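PDB 7K4O: carboxylic ester hydrolase from Aspergillus niger, which probably hydrolyses the galloyl ester bonds of tannins as a serine esterase, and is modelled here with gallic acid (3,4,5-trihydroxybenzoic acid) bound in its pocket. Local coordinates for residues F62-D67 against H155-L160; F150-H155 against V196-D201; A99-D104 against G125-N130; G109-M112 against A116-M119; A180-C185 against G189-S194. All coordinates share one frame; numbering follows the deposited sequence. Where two conformers were deposited one is given.

Interaction 1 of 5, residues F62-D67 against H155-L160; sequences FAYSHD and HRELSL
Strand residue Tyr-64 and helix residue Glu-157 have the closest CA atoms of the two segments, yet these lie 10.0 Å apart, and long polar side chains span the distance. Glu-157 reaches across with its chain extended beyond CG (chi2 166°), and its carboxylate offers one oxygen to each of two strand side chains. Tyr-64 OH donates to Glu-157 OE1 over 2.6 Å, meeting it on the anti side of the carboxylate. His-66 NE2 donates to Glu-157 OE2 over 2.7 Å, this time on the syn side and close to the imidazole plane. The tyrosine ring stands 77° to the carboxylate, which comes in at the ring's edge; the imidazole is turned by 43°. Two bonds on different oxygens fix the rotation of the carboxylate, and they give this buried acid polar partners. His-66 ND1 has a second carboxylate, Asp-72, as hydrogen-bond partner. Acids at both nitrogens would probably favour a cationic ring, which could offset some of the buried negative charge. The contact fastens the end of strand 50-66 to helix 144-169. Strand 74-81 pairs with strand 50-66 through the backbone bonds of Tyr-64 to Val-74, and Ile-28 of strand 28-47 packs against Tyr-64, His-66 and Glu-157.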
# COMPACT_ATOMS: atom_id res chain seq x y z
N PHE A 62 0.69 19.37 -18.06
CA PHE A 62 -0.35 20.34 -18.40
C PHE A 62 -1.38 20.40 -17.27
O PHE A 62 -1.33 19.57 -16.35
CB PHE A 62 -1.04 20.02 -19.72
CG PHE A 62 -1.67 18.66 -19.79
CD1 PHE A 62 -0.92 17.57 -20.19
CD2 PHE A 62 -2.98 18.46 -19.42
CE1 PHE A 62 -1.48 16.30 -20.23
CE2 PHE A 62 -3.57 17.19 -19.51
CZ PHE A 62 -2.80 16.11 -19.87
N ALA A 63 -2.20 21.43 -17.34
CA ALA A 63 -3.19 21.75 -16.30
C ALA A 63 -4.59 21.58 -16.85
O ALA A 63 -4.87 21.78 -18.04
CB ALA A 63 -2.99 23.18 -15.81
N TYR A 64 -5.52 21.27 -15.95
CA TYR A 64 -6.96 21.33 -16.24
C TYR A 64 -7.68 21.88 -15.00
O TYR A 64 -7.08 22.00 -13.94
CB TYR A 64 -7.51 20.00 -16.70
CG TYR A 64 -7.59 18.89 -15.68
CD1 TYR A 64 -8.71 18.74 -14.88
CD2 TYR A 64 -6.59 17.97 -15.55
CE1 TYR A 64 -8.82 17.68 -13.99
CE2 TYR A 64 -6.66 16.92 -14.65
CZ TYR A 64 -7.78 16.75 -13.87
OH TYR A 64 -7.87 15.69 -13.01
N SER A 65 -8.96 22.18 -15.17
CA SER A 65 -9.77 22.70 -14.05
C SER A 65 -11.18 22.12 -14.09
O SER A 65 -11.65 21.71 -15.16
CB SER A 65 -9.78 24.18 -14.05
OG SER A 65 -10.34 24.71 -15.23
N HIS A 66 -11.83 22.09 -12.92
CA HIS A 66 -13.23 21.68 -12.78
C HIS A 66 -14.09 22.92 -12.95
O HIS A 66 -13.93 23.87 -12.16
CB HIS A 66 -13.49 21.05 -11.43
CG HIS A 66 -12.79 19.75 -11.23
ND1 HIS A 66 -11.51 19.69 -10.79
CD2 HIS A 66 -13.20 18.48 -11.41
CE1 HIS A 66 -11.14 18.39 -10.72
NE2 HIS A 66 -12.16 17.64 -11.12
N ASP A 67 -14.98 22.86 -13.90
CA ASP A 67 -15.94 23.96 -14.17
C ASP A 67 -16.69 24.28 -12.87
O ASP A 67 -17.17 23.39 -12.21
CB ASP A 67 -16.89 23.58 -15.27
CG ASP A 67 -16.21 23.31 -16.61
OD1 ASP A 67 -15.00 23.64 -16.73
OD2 ASP A 67 -16.89 22.69 -17.48
N HIS A 155 -7.81 10.09 -9.75
CA HIS A 155 -7.28 8.94 -10.53
C HIS A 155 -8.21 8.59 -11.70
O HIS A 155 -7.72 8.23 -12.80
CB HIS A 155 -7.04 7.74 -9.65
CG HIS A 155 -5.68 7.73 -9.08
ND1 HIS A 155 -4.54 7.56 -9.90
CD2 HIS A 155 -5.25 7.96 -7.82
CE1 HIS A 155 -3.48 7.68 -9.12
NE2 HIS A 155 -3.87 7.89 -7.84
N ARG A 156 -9.50 8.74 -11.52
CA ARG A 156 -10.46 8.55 -12.63
C ARG A 156 -10.14 9.53 -13.77
O ARG A 156 -10.09 9.12 -14.95
CB ARG A 156 -11.88 8.72 -12.09
CG ARG A 156 -12.97 8.62 -13.12
CD ARG A 156 -12.87 7.36 -13.88
NE ARG A 156 -14.11 7.20 -14.66
CZ ARG A 156 -14.27 6.22 -15.57
NH1 ARG A 156 -13.34 5.30 -15.75
NH2 ARG A 156 -15.40 6.14 -16.23
N GLU A 157 -9.95 10.82 -13.42
CA GLU A 157 -9.67 11.87 -14.41
C GLU A 157 -8.32 11.60 -15.10
O GLU A 157 -8.24 11.77 -16.33
CB GLU A 157 -9.72 13.22 -13.72
CG GLU A 157 -11.12 13.64 -13.31
CD GLU A 157 -11.25 14.81 -12.33
OE1 GLU A 157 -10.21 15.41 -11.96
OE2 GLU A 157 -12.42 15.12 -11.97
N LEU A 158 -7.30 11.26 -14.32
CA LEU A 158 -5.97 10.95 -14.87
C LEU A 158 -6.09 9.83 -15.91
O LEU A 158 -5.51 9.95 -17.00
CB LEU A 158 -4.98 10.59 -13.76
CG LEU A 158 -3.64 9.96 -14.18
CD1 LEU A 158 -2.86 10.83 -15.15
CD2 LEU A 158 -2.84 9.57 -12.96
N SER A 159 -6.77 8.75 -15.57
CA SER A 159 -6.88 7.63 -16.55
C SER A 159 -7.64 8.09 -17.78
O SER A 159 -7.19 7.78 -18.93
CB SER A 159 -7.51 6.43 -15.93
OG SER A 159 -6.66 5.89 -14.94
N LEU A 160 -8.77 8.77 -17.62
CA LEU A 160 -9.57 9.16 -18.81
C LEU A 160 -8.74 10.07 -19.70
O LEU A 160 -8.69 9.86 -20.92
CB LEU A 160 -10.85 9.84 -18.38
CG LEU A 160 -11.89 8.91 -17.78
CD1 LEU A 160 -13.01 9.69 -17.10
CD2 LEU A 160 -12.48 8.03 -18.87

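Interaction 2 of 5, residues F150-H155 against V196-D201; sequences FAYKAH and VQRFGD
A flat guanidinium-on-ring stack joins Arg-198 to Tyr-152 at the protein surface, where the loop following helix 187-196 passes helix 144-169. The guanidinium lies over one face of the tyrosine ring with the planes only 12° apart and the centres 4.1 Å from each other. It is displaced toward the rim, so that Arg-198 NE comes 3.5 Å from Tyr-152 CD2. Farther back along the arginine, methylene CD makes a CH-pi contact with the same face, 3.9 Å from the centroid. Extended from CG to NE, the arginine chain runs at about a right angle to the tyrosine side chain. Tyr-152 itself sits in a wider, pi-type turn at 150-153 of the long helix, while Arg-198 belongs to the link that carries the chain from helix 187-196 to strand 205-209 of a beta-alpha-beta unit. Two backbone carbonyls hold the guanidinium: Arg-198 NH1 bonds Ser-194 O and NH2 bonds Ser-392 O. A water also accepts from Arg-198 NH1 at 2.8 Å, with a weak onward bond to Ala-151 O. Next along the loop, Phe-199 brings CZ to 4.3 Å from Tyr-152 CD1, the tyrosine atom lying at the phenylalanine's edge. The Phe-199 ring is also in a cation-pi contact with Arg-156, one turn farther down helix 144-169.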
# COMPACT_ATOMS: atom_id res chain seq x y z
N PHE A 150 -8.80 13.17 -3.68
CA PHE A 150 -7.87 12.22 -3.04
C PHE A 150 -8.49 10.83 -3.01
O PHE A 150 -7.82 9.82 -3.30
CB PHE A 150 -7.52 12.70 -1.64
CG PHE A 150 -6.47 11.91 -0.89
CD1 PHE A 150 -5.22 11.68 -1.43
CD2 PHE A 150 -6.72 11.44 0.38
CE1 PHE A 150 -4.25 11.00 -0.72
CE2 PHE A 150 -5.76 10.71 1.08
CZ PHE A 150 -4.52 10.55 0.56
N ALA A 151 -9.77 10.73 -2.63
CA ALA A 151 -10.48 9.45 -2.46
C ALA A 151 -10.44 8.65 -3.76
O ALA A 151 -10.11 7.47 -3.66
CB ALA A 151 -11.90 9.66 -1.99
N TYR A 152 -10.91 9.24 -4.86
CA TYR A 152 -11.05 8.47 -6.11
C TYR A 152 -11.17 9.33 -7.35
O TYR A 152 -10.97 8.79 -8.45
CB TYR A 152 -12.25 7.51 -6.03
CG TYR A 152 -13.61 8.16 -6.01
CD1 TYR A 152 -14.24 8.52 -7.18
CD2 TYR A 152 -14.28 8.42 -4.80
CE1 TYR A 152 -15.51 9.10 -7.17
CE2 TYR A 152 -15.54 8.97 -4.77
CZ TYR A 152 -16.16 9.31 -5.95
OH TYR A 152 -17.42 9.89 -5.94
N LYS A 153 -11.49 10.60 -7.25
CA LYS A 153 -11.88 11.32 -8.49
C LYS A 153 -10.63 11.66 -9.30
O LYS A 153 -10.70 11.67 -10.56
CB LYS A 153 -12.71 12.56 -8.16
CG LYS A 153 -13.30 13.25 -9.36
CD LYS A 153 -14.47 14.22 -8.99
CE LYS A 153 -13.99 15.40 -8.16
NZ LYS A 153 -15.06 16.42 -8.02
N ALA A 154 -9.53 12.04 -8.67
CA ALA A 154 -8.31 12.46 -9.39
C ALA A 154 -7.77 11.30 -10.26
O ALA A 154 -7.35 11.53 -11.43
CB ALA A 154 -7.22 12.90 -8.42
N HIS A 155 -7.81 10.09 -9.75
CA HIS A 155 -7.28 8.94 -10.53
C HIS A 155 -8.21 8.59 -11.70
O HIS A 155 -7.72 8.23 -12.80
CB HIS A 155 -7.04 7.74 -9.65
CG HIS A 155 -5.68 7.73 -9.08
ND1 HIS A 155 -4.54 7.56 -9.90
CD2 HIS A 155 -5.25 7.96 -7.82
CE1 HIS A 155 -3.48 7.68 -9.12
NE2 HIS A 155 -3.87 7.89 -7.84
N VAL A 196 -10.61 0.23 -8.99
CA VAL A 196 -11.10 -1.15 -9.25
C VAL A 196 -12.50 -1.34 -8.65
O VAL A 196 -13.32 -1.99 -9.24
CB VAL A 196 -10.09 -2.16 -8.74
CG1 VAL A 196 -10.64 -3.58 -8.77
CG2 VAL A 196 -8.74 -2.08 -9.50
N GLN A 197 -12.77 -0.69 -7.52
CA GLN A 197 -14.08 -0.78 -6.83
C GLN A 197 -15.20 -0.01 -7.52
O GLN A 197 -16.34 -0.28 -7.18
CB GLN A 197 -13.89 -0.33 -5.38
CG GLN A 197 -13.18 -1.35 -4.55
CD GLN A 197 -12.76 -0.90 -3.17
OE1 GLN A 197 -13.20 0.14 -2.67
NE2 GLN A 197 -11.83 -1.63 -2.58
N ARG A 198 -14.92 0.92 -8.43
CA ARG A 198 -15.90 1.82 -9.03
C ARG A 198 -15.97 1.73 -10.55
O ARG A 198 -17.08 1.96 -11.06
CB ARG A 198 -15.55 3.26 -8.64
CG ARG A 198 -15.77 3.55 -7.16
CD ARG A 198 -15.38 4.96 -6.77
NE ARG A 198 -15.64 5.29 -5.38
CZ ARG A 198 -14.82 5.01 -4.36
NH1 ARG A 198 -13.70 4.35 -4.53
NH2 ARG A 198 -15.16 5.39 -3.13
N PHE A 199 -14.87 1.48 -11.24
CA PHE A 199 -14.77 1.72 -12.71
C PHE A 199 -14.21 0.46 -13.36
O PHE A 199 -12.96 0.24 -13.36
CB PHE A 199 -13.94 2.95 -13.01
CG PHE A 199 -14.34 4.19 -12.25
CD1 PHE A 199 -15.58 4.77 -12.46
CD2 PHE A 199 -13.51 4.73 -11.29
CE1 PHE A 199 -15.98 5.87 -11.71
CE2 PHE A 199 -13.88 5.83 -10.56
CZ PHE A 199 -15.13 6.40 -10.77
N GLY A 200 -15.10 -0.34 -13.88
CA GLY A 200 -14.75 -1.71 -14.31
C GLY A 200 -13.77 -1.76 -15.46
O GLY A 200 -12.96 -2.71 -15.50
N ASP A 201 -13.81 -0.80 -16.36
CA ASP A 201 -12.90 -0.89 -17.53
C ASP A 201 -11.86 0.22 -17.56
O ASP A 201 -11.22 0.38 -18.62
CB ASP A 201 -13.69 -0.93 -18.83
CG ASP A 201 -14.71 0.18 -18.90
OD1 ASP A 201 -14.37 1.32 -18.51
OD2 ASP A 201 -15.88 -0.15 -19.22
O HOH W 1 -11.94 4.87 -2.38

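Interaction 3 of 5, residues A99-D104 against G125-N130; sequences AINSGD and GGFSNN
Asn-101 binds the carbonyl of Phe-127 while closing an Asx turn of its own, and in this way two loops are tied together, one after strand 89-93 and one after strand 115-120. Taking the hydrogen bonds first, Asn-101 ND2 donates to Phe-127 O over 3.0 Å. The bond is nearly straight (165° at the hydrogen), lies in the amide plane and uses a lone pair of the carbonyl. Asn-101 OD1 accepts from Gly-103 N at 3.0 Å, the bond that defines the Asx turn. With ND2 also bonded to Thr-120 O, both ends of the amide are engaged and its flip state is well determined. The chi1 of 68° sets CG between the backbone N and carbonyl carbon and turns the amide to face the other loop. There Phe-127 lies in a type I beta turn from Gly-126 to Asn-129. Two waters add bridges: one lies between Asn-101 OD1 and, more weakly, Phe-127 O, the other accepts from Ile-100 N and can donate to Asn-130 OD1. In the packing, the edge of the Phe-127 ring faces Asn-101 ND2, and the same side chain lies about 4 Å from an N-acetylglucosamine of a protein-linked glycan. At the other end of the contact, Ala-99 CB rests 3.2 Å from Asn-130 OD1.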
# COMPACT_ATOMS: atom_id res chain seq x y z
N ALA A 99 0.24 12.01 0.08
CA ALA A 99 0.57 12.37 -1.32
C ALA A 99 -0.18 11.44 -2.26
O ALA A 99 -0.39 10.28 -1.93
CB ALA A 99 2.06 12.29 -1.61
N ILE A 100 -0.58 11.99 -3.39
CA ILE A 100 -1.34 11.23 -4.42
C ILE A 100 -0.40 10.89 -5.59
O ILE A 100 -0.83 10.14 -6.51
CB ILE A 100 -2.55 12.04 -4.89
CG1 ILE A 100 -3.55 11.13 -5.61
CG2 ILE A 100 -2.15 13.26 -5.71
CD1 ILE A 100 -4.88 11.80 -5.86
N ASN A 101 0.84 11.35 -5.54
CA ASN A 101 1.87 10.95 -6.55
C ASN A 101 3.16 10.59 -5.81
O ASN A 101 3.31 10.91 -4.59
CB ASN A 101 2.10 12.05 -7.56
CG ASN A 101 2.77 13.27 -6.93
OD1 ASN A 101 3.98 13.25 -6.70
ND2 ASN A 101 1.96 14.30 -6.68
N SER A 102 4.08 9.92 -6.51
CA SER A 102 5.35 9.47 -5.91
C SER A 102 6.52 10.19 -6.60
O SER A 102 7.60 9.59 -6.72
CB SER A 102 5.46 8.00 -5.96
OG SER A 102 4.56 7.36 -5.07
N GLY A 103 6.31 11.41 -7.09
CA GLY A 103 7.34 12.17 -7.81
C GLY A 103 7.90 11.41 -9.00
O GLY A 103 7.12 10.93 -9.86
N ASP A 104 9.22 11.25 -9.07
CA ASP A 104 9.84 10.57 -10.24
C ASP A 104 9.99 9.08 -9.96
O ASP A 104 10.70 8.39 -10.74
CB ASP A 104 11.17 11.23 -10.56
CG ASP A 104 11.03 12.61 -11.16
OD1 ASP A 104 9.90 13.00 -11.51
OD2 ASP A 104 12.06 13.31 -11.24
N GLY A 125 -2.20 21.96 -5.64
CA GLY A 125 -1.36 23.15 -5.82
C GLY A 125 0.08 22.83 -6.16
O GLY A 125 1.00 23.62 -5.75
N GLY A 126 0.35 21.72 -6.80
CA GLY A 126 1.69 21.30 -7.19
C GLY A 126 1.96 19.88 -6.81
O GLY A 126 1.40 19.42 -5.81
N PHE A 127 2.81 19.17 -7.54
CA PHE A 127 3.10 17.76 -7.25
C PHE A 127 3.62 17.55 -5.84
O PHE A 127 3.41 16.49 -5.23
CB PHE A 127 4.03 17.14 -8.30
CG PHE A 127 3.44 17.13 -9.67
CD1 PHE A 127 2.40 16.26 -10.02
CD2 PHE A 127 3.94 17.98 -10.64
CE1 PHE A 127 1.82 16.34 -11.28
CE2 PHE A 127 3.36 18.05 -11.89
CZ PHE A 127 2.32 17.20 -12.22
N SER A 128 4.39 18.50 -5.31
CA SER A 128 5.01 18.29 -3.98
C SER A 128 4.07 18.75 -2.85
O SER A 128 4.43 18.56 -1.73
CB SER A 128 6.33 19.06 -3.90
OG SER A 128 6.05 20.43 -3.97
N ASN A 129 2.90 19.28 -3.15
CA ASN A 129 1.90 19.64 -2.11
C ASN A 129 0.91 18.49 -1.97
O ASN A 129 0.42 17.98 -2.99
CB ASN A 129 1.20 20.93 -2.47
CG ASN A 129 2.18 22.09 -2.39
OD1 ASN A 129 3.06 22.10 -1.54
ND2 ASN A 129 2.14 22.98 -3.37
N ASN A 130 0.57 18.12 -0.75
CA ASN A 130 -0.17 16.89 -0.50
C ASN A 130 -1.60 17.17 -0.07
O ASN A 130 -1.99 18.29 0.05
CB ASN A 130 0.58 16.01 0.47
CG ASN A 130 1.96 15.63 -0.05
OD1 ASN A 130 2.17 15.50 -1.26
ND2 ASN A 130 2.87 15.45 0.87
O HOH W 2 0.38 14.74 -3.50
O HOH W 3 6.03 14.84 -5.82

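Interaction 4 of 5, residues G109-M112 against A116-M119; sequences GGVM and ASGM
The peptide joining Gly-110 to Val-111 is the flat group here, and the hydroxyl of Ser-117 sits over one of its faces. Ser-117 OG stands above the peptide plane, shifted toward the side where Gly-110 CA and Val-111 N lie. From there it is 3.1 Å from Gly-110 CA and 3.2 Å from Val-111 N. Because the amide N-H points along the plane while the oxygen is above it, the angle is too poor for a hydrogen bond, and the short separation is packing. Val-111 CG2 rises on that same side of the peptide and comes within 3.9 Å of Ser-117 OG, the one approach between side chains. Gly-110 has no side chain to hold the strand off, which is what lets the hydroxyl approach its CA so closely. The serine torsion, chi1 -59°, places OG anti to its own carbonyl carbon and beside the backbone N. In that position its single proton can serve Ala-115 O, the stronger partner, with Leu-107 O only weakly bonded, so this buried hydroxyl finds its polar partners just outside both segments. Val-111 also packs on Tyr-57 and Trp-79 of the neighbouring strands. Strand 115-120 pairs on one side with strand 89-93, through bonds from Ala-116 and Gly-118 to Leu-91, and on the other with strand 74-81. The short helix 108-111 and this strand follow strand 89-93 as a beta-alpha-beta unit, the repeating element of the alpha/beta-hydrolase sheet.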
# COMPACT_ATOMS: atom_id res chain seq x y z
N GLY A 109 8.81 2.89 -14.13
CA GLY A 109 8.37 1.50 -14.17
C GLY A 109 7.37 1.27 -15.29
O GLY A 109 7.10 0.10 -15.59
N GLY A 110 6.76 2.31 -15.83
CA GLY A 110 5.93 2.17 -17.03
C GLY A 110 6.73 2.36 -18.30
O GLY A 110 6.62 1.55 -19.23
N VAL A 111 7.49 3.42 -18.35
CA VAL A 111 8.24 3.80 -19.58
C VAL A 111 9.14 2.63 -19.99
O VAL A 111 9.22 2.33 -21.20
CB VAL A 111 9.04 5.08 -19.37
CG1 VAL A 111 9.99 5.33 -20.52
CG2 VAL A 111 8.12 6.25 -19.14
N MET A 112 9.73 1.93 -19.04
CA MET A 112 10.68 0.85 -19.41
C MET A 112 9.93 -0.35 -20.01
O MET A 112 10.60 -1.19 -20.64
CB MET A 112 11.56 0.43 -18.25
CG MET A 112 10.82 -0.30 -17.17
SD MET A 112 11.88 -0.91 -15.84
CE MET A 112 12.59 0.59 -15.22
N ALA A 116 3.07 4.69 -21.82
CA ALA A 116 2.78 6.07 -21.40
C ALA A 116 2.43 5.99 -19.93
O ALA A 116 1.59 5.16 -19.56
CB ALA A 116 1.71 6.69 -22.28
N SER A 117 3.08 6.78 -19.09
CA SER A 117 3.02 6.63 -17.62
C SER A 117 2.62 7.96 -16.99
O SER A 117 3.18 9.01 -17.34
CB SER A 117 4.36 6.18 -17.10
OG SER A 117 4.75 4.92 -17.70
N GLY A 118 1.60 7.96 -16.15
CA GLY A 118 1.04 9.21 -15.62
C GLY A 118 0.93 9.30 -14.12
O GLY A 118 0.79 8.29 -13.41
N MET A 119 0.94 10.55 -13.66
CA MET A 119 0.60 10.87 -12.26
C MET A 119 -0.14 12.20 -12.21
O MET A 119 -0.10 12.99 -13.16
CB MET A 119 1.88 10.94 -11.41
CG MET A 119 2.76 12.12 -11.74
SD MET A 119 4.30 11.90 -10.74
CE MET A 119 5.09 13.43 -11.14

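Interaction 5 of 5, residues A180-C185 against G189-S194; sequences AYYQGC and GREGWS
Tyr-182 lays one face of its ring against the backbone of Gly-192, the closest pair being Tyr-182 CE2 and Gly-192 CA at 3.5 Å. This is a CH-pi contact: the glycine CA is 3.9 Å from the ring centroid and 28° off the normal. Glycine at this helix position brings the main chain right down on the aromatic face. Beyond the ring, Tyr-182 OH passes 3.7 Å from Glu-191 CB, and the two side chains cross obliquely. At the other end of the contact the backbones themselves meet, with Cys-185 C 3.2 Å from Gly-189 N. The approach is so close because the chain turns sharply between strand 179-185 and helix 187-196, whose short segments here run at 140° to each other, 6.6 Å apart at the axes. Gly-184, Ser-186 and Gly-188 fit the GxSxG pattern of a nucleophile elbow, as in other alpha/beta-hydrolases, and Ser-186 lines the pocket that holds gallic acid. Ser-186 is thus probably the nucleophile, with His-465 a likely partner in the triad. In the second shell, Tyr-182 OH hydrogen-bonds Gly-188 O, which fastens the ring to the turn. The Tyr-182 CG atom is anti to the backbone N (chi1 179°), carrying the ring out toward the helix. Glu-191 OE1 is gripped by His-155 NE2 and Gly-95 N, and Ser-194 OG donates to Glu-191 O over 2.6 Å. Farther out, a disulfide links Cys-185 to Cys-466, the residue after His-465.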
# COMPACT_ATOMS: atom_id res chain seq x y z
N ALA A 180 -4.18 -1.11 -20.27
CA ALA A 180 -4.06 -0.06 -19.23
C ALA A 180 -3.85 -0.74 -17.88
O ALA A 180 -4.56 -1.71 -17.53
CB ALA A 180 -5.30 0.81 -19.24
N TYR A 181 -2.90 -0.20 -17.13
CA TYR A 181 -2.42 -0.79 -15.86
C TYR A 181 -2.34 0.29 -14.79
O TYR A 181 -2.28 1.48 -15.08
CB TYR A 181 -1.05 -1.41 -16.09
CG TYR A 181 -1.02 -2.49 -17.15
CD1 TYR A 181 -1.46 -3.75 -16.85
CD2 TYR A 181 -0.58 -2.23 -18.44
CE1 TYR A 181 -1.46 -4.76 -17.79
CE2 TYR A 181 -0.57 -3.24 -19.39
CZ TYR A 181 -0.97 -4.51 -19.05
OH TYR A 181 -0.92 -5.51 -19.98
N TYR A 182 -2.30 -0.17 -13.55
CA TYR A 182 -1.98 0.64 -12.37
C TYR A 182 -0.88 -0.08 -11.60
O TYR A 182 -0.86 -1.30 -11.50
CB TYR A 182 -3.19 0.81 -11.43
CG TYR A 182 -2.84 1.63 -10.22
CD1 TYR A 182 -2.75 3.00 -10.34
CD2 TYR A 182 -2.52 1.05 -9.00
CE1 TYR A 182 -2.38 3.79 -9.26
CE2 TYR A 182 -2.17 1.84 -7.91
CZ TYR A 182 -2.10 3.20 -8.04
OH TYR A 182 -1.71 4.03 -7.01
N GLN A 183 -0.01 0.71 -10.99
CA GLN A 183 1.03 0.17 -10.07
C GLN A 183 1.24 1.14 -8.90
O GLN A 183 1.61 2.29 -9.12
CB GLN A 183 2.34 -0.15 -10.79
CG GLN A 183 3.39 -0.80 -9.89
CD GLN A 183 4.65 -1.18 -10.66
OE1 GLN A 183 5.00 -0.51 -11.63
NE2 GLN A 183 5.27 -2.29 -10.24
N GLY A 184 1.00 0.65 -7.69
CA GLY A 184 1.23 1.50 -6.52
C GLY A 184 1.24 0.71 -5.23
O GLY A 184 0.84 -0.47 -5.22
N CYS A 185 1.68 1.34 -4.13
CA CYS A 185 1.83 0.65 -2.83
C CYS A 185 1.39 1.63 -1.72
O CYS A 185 1.60 2.84 -1.84
CB CYS A 185 3.29 0.18 -2.63
SG CYS A 185 3.51 -1.22 -1.47
N GLY A 189 -1.56 1.90 -2.93
CA GLY A 189 -2.34 0.65 -3.07
C GLY A 189 -3.83 0.95 -2.87
O GLY A 189 -4.68 0.39 -3.57
N ARG A 190 -4.14 1.80 -1.89
CA ARG A 190 -5.54 2.22 -1.67
C ARG A 190 -6.06 2.88 -2.95
O ARG A 190 -7.20 2.64 -3.39
CB ARG A 190 -5.68 3.21 -0.51
CG ARG A 190 -7.15 3.49 -0.18
CD ARG A 190 -7.28 4.75 0.67
NE ARG A 190 -6.88 5.97 -0.02
CZ ARG A 190 -7.59 6.60 -0.95
NH1 ARG A 190 -8.80 6.16 -1.31
NH2 ARG A 190 -7.13 7.67 -1.54
N GLU A 191 -5.26 3.73 -3.56
CA GLU A 191 -5.67 4.44 -4.78
C GLU A 191 -5.97 3.45 -5.90
O GLU A 191 -6.96 3.65 -6.60
CB GLU A 191 -4.64 5.46 -5.20
CG GLU A 191 -4.52 6.64 -4.23
CD GLU A 191 -3.23 7.42 -4.31
OE1 GLU A 191 -2.50 7.31 -5.30
OE2 GLU A 191 -2.96 8.22 -3.36
N GLY A 192 -5.18 2.38 -6.02
CA GLY A 192 -5.52 1.34 -7.00
C GLY A 192 -6.90 0.75 -6.72
O GLY A 192 -7.74 0.68 -7.61
N TRP A 193 -7.16 0.36 -5.48
CA TRP A 193 -8.48 -0.23 -5.12
C TRP A 193 -9.61 0.79 -5.32
O TRP A 193 -10.72 0.38 -5.65
CB TRP A 193 -8.49 -0.79 -3.70
CG TRP A 193 -7.85 -2.13 -3.59
CD1 TRP A 193 -6.75 -2.44 -2.86
CD2 TRP A 193 -8.21 -3.33 -4.31
NE1 TRP A 193 -6.45 -3.77 -2.99
CE2 TRP A 193 -7.32 -4.34 -3.88
CE3 TRP A 193 -9.24 -3.68 -5.19
CZ2 TRP A 193 -7.41 -5.65 -4.35
CZ3 TRP A 193 -9.33 -4.98 -5.65
CH2 TRP A 193 -8.40 -5.95 -5.25
N SER A 194 -9.35 2.09 -5.16
CA SER A 194 -10.40 3.12 -5.27
C SER A 194 -11.00 3.07 -6.68
O SER A 194 -12.20 3.36 -6.86
CB SER A 194 -9.89 4.50 -4.94
OG SER A 194 -9.08 5.07 -5.96

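Overall arrangement
Helix 144-169 ties much of the set together: interactions 1 and 2 share His-155 on it, their centres 13 Å apart, and His-155 also bonds Glu-191 of interaction 5. Interactions 1, 4 and 5 reach one mixed sheet through strands 50-66, 115-120 and 179-185. Along the chain, interaction 4 is nested inside interaction 3, which lies within the loop closed by interaction 1; interaction 5 is nested inside interaction 2, their centres 9 Å apart. Ile-100 of interaction 3 packs on Ala-154, and Met-119 of interaction 4 on Asn-101. The contacts thus connect the antiparallel edge of the sheet, through this helix, to the probable nucleophile elbow beside the gallic acid pocket.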